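Long-range contact in ulvan Lyase-PL25 (Pseudoalteromonas sp. PLSV, PDB 5UAM), which degrades ulvan, the sulfated cell-wall polysaccharide of green seaweeds, as a lyase of polysaccharide lyase family 25 with a beta-propeller fold: residues I419-V430 with Y442-V450. Sequence-based numbering, arbitrary orientation.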
loop_
_atom_site.group_PDB
_atom_site.type_symbol
_atom_site.label_atom_id
_atom_site.label_comp_id
_atom_site.label_asym_id
_atom_site.label_seq_id
_atom_site.Cartn_x
_atom_site.Cartn_y
_atom_site.Cartn_z
ATOM N N ILE A 419 5.836 -3.346 -8.488
ATOM C CA ILE A 419 4.868 -3.988 -9.368
ATOM C C ILE A 419 4.936 -5.495 -9.238
ATOM O O ILE A 419 6.019 -6.100 -9.155
ATOM C CB ILE A 419 5.164 -3.515 -10.795
ATOM C CG1 ILE A 419 4.700 -2.062 -10.875
ATOM C CG2 ILE A 419 4.529 -4.385 -11.872
ATOM C CD1 ILE A 419 5.056 -1.391 -12.126
ATOM N N LYS A 420 3.757 -6.124 -9.212
ATOM C CA LYS A 420 3.684 -7.570 -9.107
ATOM C C LYS A 420 4.330 -8.219 -10.321
ATOM O O LYS A 420 3.995 -7.907 -11.463
ATOM C CB LYS A 420 2.225 -8.035 -8.973
ATOM C CG LYS A 420 2.050 -9.573 -8.988
ATOM C CD LYS A 420 0.612 -10.000 -8.829
ATOM C CE LYS A 420 0.438 -11.493 -9.103
ATOM N NZ LYS A 420 1.260 -12.326 -8.194
ATOM N N ASP A 421 5.248 -9.156 -10.077
ATOM C CA ASP A 421 5.932 -9.870 -11.145
ATOM C C ASP A 421 6.682 -8.923 -12.079
ATOM O O ASP A 421 6.861 -9.210 -13.270
ATOM C CB ASP A 421 4.979 -10.782 -11.904
ATOM C CG ASP A 421 4.442 -11.895 -11.032
ATOM O OD1 ASP A 421 5.201 -12.434 -10.179
ATOM O OD2 ASP A 421 3.257 -12.263 -11.176
ATOM N N ALA A 422 7.169 -7.811 -11.531
ATOM C CA ALA A 422 7.849 -6.817 -12.344
ATOM C C ALA A 422 9.045 -7.408 -13.079
ATOM O O ALA A 422 9.745 -8.300 -12.585
ATOM C CB ALA A 422 8.357 -5.700 -11.453
ATOM N N ILE A 423 9.280 -6.869 -14.268
ATOM C CA ILE A 423 10.517 -7.090 -15.016
ATOM C C ILE A 423 11.405 -5.866 -14.799
ATOM O O ILE A 423 10.922 -4.807 -14.356
ATOM C CB ILE A 423 10.239 -7.377 -16.501
ATOM C CG1 ILE A 423 9.470 -6.226 -17.174
ATOM C CG2 ILE A 423 9.480 -8.683 -16.629
ATOM C CD1 ILE A 423 9.425 -6.344 -18.682
ATOM N N PRO A 424 12.699 -5.966 -15.106
ATOM C CA PRO A 424 13.622 -4.883 -14.726
ATOM C C PRO A 424 13.241 -3.524 -15.275
ATOM O O PRO A 424 13.469 -2.515 -14.592
ATOM C CB PRO A 424 14.968 -5.376 -15.257
ATOM C CG PRO A 424 14.865 -6.873 -15.210
ATOM C CD PRO A 424 13.413 -7.173 -15.548
ATOM N N ASP A 425 12.639 -3.453 -16.463
ATOM C CA ASP A 425 12.314 -2.152 -17.042
ATOM C C ASP A 425 11.120 -1.457 -16.396
ATOM O O ASP A 425 10.931 -0.255 -16.630
ATOM C CB ASP A 425 12.022 -2.290 -18.541
ATOM C CG ASP A 425 13.281 -2.443 -19.379
ATOM O OD1 ASP A 425 14.399 -2.324 -18.822
ATOM O OD2 ASP A 425 13.144 -2.676 -20.607
ATOM N N ALA A 426 10.333 -2.140 -15.559
ATOM C CA ALA A 426 9.082 -1.547 -15.092
ATOM C C ALA A 426 8.778 -2.104 -13.698
ATOM O O ALA A 426 8.021 -3.063 -13.535
ATOM C CB ALA A 426 7.970 -1.854 -16.084
ATOM N N GLN A 427 9.341 -1.451 -12.695
ATOM C CA GLN A 427 9.312 -1.930 -11.322
ATOM C C GLN A 427 8.444 -1.115 -10.378
ATOM O O GLN A 427 7.980 -1.655 -9.385
ATOM C CB GLN A 427 10.733 -1.960 -10.766
ATOM C CG GLN A 427 11.615 -2.910 -11.531
ATOM C CD GLN A 427 12.885 -3.206 -10.822
ATOM O OE1 GLN A 427 12.894 -3.705 -9.683
ATOM N NE2 GLN A 427 13.980 -2.935 -11.484
ATOM N N MET A 428 8.248 0.176 -10.621
ATOM C CA MET A 428 7.556 1.014 -9.653
ATOM C C MET A 428 6.876 2.149 -10.391
ATOM O O MET A 428 7.382 2.626 -11.410
ATOM C CB MET A 428 8.546 1.542 -8.596
ATOM C CG MET A 428 7.924 2.386 -7.500
ATOM S SD MET A 428 9.129 2.936 -6.257
ATOM C CE MET A 428 9.243 1.495 -5.191
ATOM N N LEU A 429 5.753 2.589 -9.841
ATOM C CA LEU A 429 5.045 3.781 -10.306
ATOM C C LEU A 429 5.385 4.973 -9.427
ATOM O O LEU A 429 5.589 4.832 -8.210
ATOM C CB LEU A 429 3.544 3.525 -10.289
ATOM C CG LEU A 429 3.100 2.563 -11.373
ATOM C CD1 LEU A 429 1.794 1.899 -11.048
ATOM C CD2 LEU A 429 2.979 3.303 -12.700
ATOM N N VAL A 430 5.455 6.157 -10.049
ATOM C CA VAL A 430 5.863 7.377 -9.369
ATOM C C VAL A 430 4.939 8.493 -9.827
ATOM O O VAL A 430 4.619 8.588 -11.017
ATOM C CB VAL A 430 7.312 7.773 -9.739
ATOM C CG1 VAL A 430 7.831 8.858 -8.786
ATOM C CG2 VAL A 430 8.226 6.580 -9.743
ATOM N N TYR A 442 4.699 8.305 -13.818
ATOM C CA TYR A 442 5.862 7.674 -14.412
ATOM C C TYR A 442 5.929 6.205 -14.032
ATOM O O TYR A 442 5.680 5.842 -12.884
ATOM C CB TYR A 442 7.157 8.322 -13.945
ATOM C CG TYR A 442 7.292 9.812 -14.227
ATOM C CD1 TYR A 442 6.552 10.746 -13.519
ATOM C CD2 TYR A 442 8.166 10.280 -15.202
ATOM C CE1 TYR A 442 6.696 12.118 -13.763
ATOM C CE2 TYR A 442 8.316 11.649 -15.448
ATOM C CZ TYR A 442 7.562 12.557 -14.737
ATOM O OH TYR A 442 7.705 13.905 -14.996
ATOM N N LEU A 443 6.341 5.379 -14.982
ATOM C CA LEU A 443 6.664 3.974 -14.733
ATOM C C LEU A 443 8.176 3.848 -14.853
ATOM O O LEU A 443 8.745 4.163 -15.906
ATOM C CB LEU A 443 5.960 3.091 -15.763
ATOM C CG LEU A 443 6.284 1.595 -15.775
ATOM C CD1 LEU A 443 5.925 0.980 -14.433
ATOM C CD2 LEU A 443 5.574 0.896 -16.922
ATOM N N VAL A 444 8.842 3.416 -13.783
ATOM C CA VAL A 444 10.297 3.403 -13.747
ATOM C C VAL A 444 10.828 1.997 -13.536
ATOM O O VAL A 444 10.182 1.142 -12.918
ATOM C CB VAL A 444 10.917 4.354 -12.704
ATOM C CG1 VAL A 444 10.473 5.779 -12.963
ATOM C CG2 VAL A 444 10.577 3.921 -11.285
ATOM N N GLY A 445 12.039 1.782 -14.039
ATOM C CA GLY A 445 12.755 0.531 -13.842
ATOM C C GLY A 445 14.118 0.684 -13.200
ATOM O O GLY A 445 14.326 1.518 -12.306
ATOM N N GLU A 446 15.070 -0.144 -13.629
ATOM C CA GLU A 446 16.391 -0.121 -13.012
ATOM C C GLU A 446 17.099 1.197 -13.240
ATOM O O GLU A 446 17.916 1.619 -12.405
ATOM C CB GLU A 446 17.268 -1.236 -13.593
ATOM C CG GLU A 446 16.991 -2.601 -13.032
ATOM C CD GLU A 446 17.369 -2.725 -11.563
ATOM O OE1 GLU A 446 18.291 -2.017 -11.108
ATOM O OE2 GLU A 446 16.745 -3.551 -10.871
ATOM N N GLU A 447 16.854 1.828 -14.380
ATOM C CA GLU A 447 17.645 2.971 -14.814
ATOM C C GLU A 447 16.835 4.244 -14.943
ATOM O O GLU A 447 17.381 5.333 -14.723
ATOM C CB GLU A 447 18.287 2.700 -16.188
ATOM C CG GLU A 447 18.961 1.342 -16.346
ATOM C CD GLU A 447 20.281 1.251 -15.619
ATOM O OE1 GLU A 447 20.672 0.124 -15.244
ATOM O OE2 GLU A 447 20.931 2.300 -15.425
ATOM N N GLY A 448 15.568 4.142 -15.319
ATOM C CA GLY A 448 14.769 5.330 -15.516
ATOM C C GLY A 448 13.384 4.997 -16.007
ATOM O O GLY A 448 12.886 3.881 -15.847
ATOM N N ALA A 449 12.748 5.997 -16.599
ATOM C CA ALA A 449 11.346 5.908 -16.948
ATOM C C ALA A 449 11.147 5.187 -18.270
ATOM O O ALA A 449 11.974 5.261 -19.190
ATOM C CB ALA A 449 10.761 7.320 -17.055
ATOM N N VAL A 450 10.006 4.504 -18.356
ATOM C CA VAL A 450 9.514 3.937 -19.608
ATOM C C VAL A 450 8.814 5.069 -20.349
ATOM O O VAL A 450 7.749 5.524 -19.928
ATOM C CB VAL A 450 8.539 2.787 -19.349
ATOM C CG1 VAL A 450 8.013 2.233 -20.672
ATOM C CG2 VAL A 450 9.184 1.691 -18.534
HETATM O O HOH W 1 12.747 1.588 -17.671
#
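Gln-427 reaches across to Glu-446 with its side-chain amide: NE2 donates to OE2 at 2.9 Å. OE2 lies in the plane of the amide, whereas NE2 comes at it from above the carboxylate plane, the two planes 42° apart. NE2 also bonds Pro-424 O within its own loop, and that carbonyl takes a weak bond from Glu-446 N. With CG beside the backbone N (chi1 -62°) and the chain extended beyond it, the Gln-427 amide gets to both acceptors. Shortening Gln-427 to an alanine is likely to cost Glu-446 OE2 and Pro-424 O this shared donor, the carboxylate then relying more on Arg-374, which pairs with OE1. The backbone N of Gln-427 (2.7 Å) and that of Met-428 (3.2 Å) both bond Val-444 O, a classic beta bulge. Farther along, Val-430 and Tyr-442 form a hydrogen-bonded pair. On one face Leu-443, its CG anti to the backbone N (chi1 174°), splits its methyls: CD1 presses tightly on Ile-419 CD1 (3.4 Å), crossing at about a right angle, while CD2 packs on Ala-426 CB (3.7 Å). On the other, Val-430 CG2 meets Val-444 CG2 at 3.9 Å. This hairpin, 428-433 with 439-444, forms the middle of a four-stranded propeller sheet between strands 412-415 and 30-33, the latter N-terminal, consistent with ring closure; Leu-443 touches Thr-53 of strand 52-58, and Val-444 packs on Leu-387 and Val-405 of the preceding sheet.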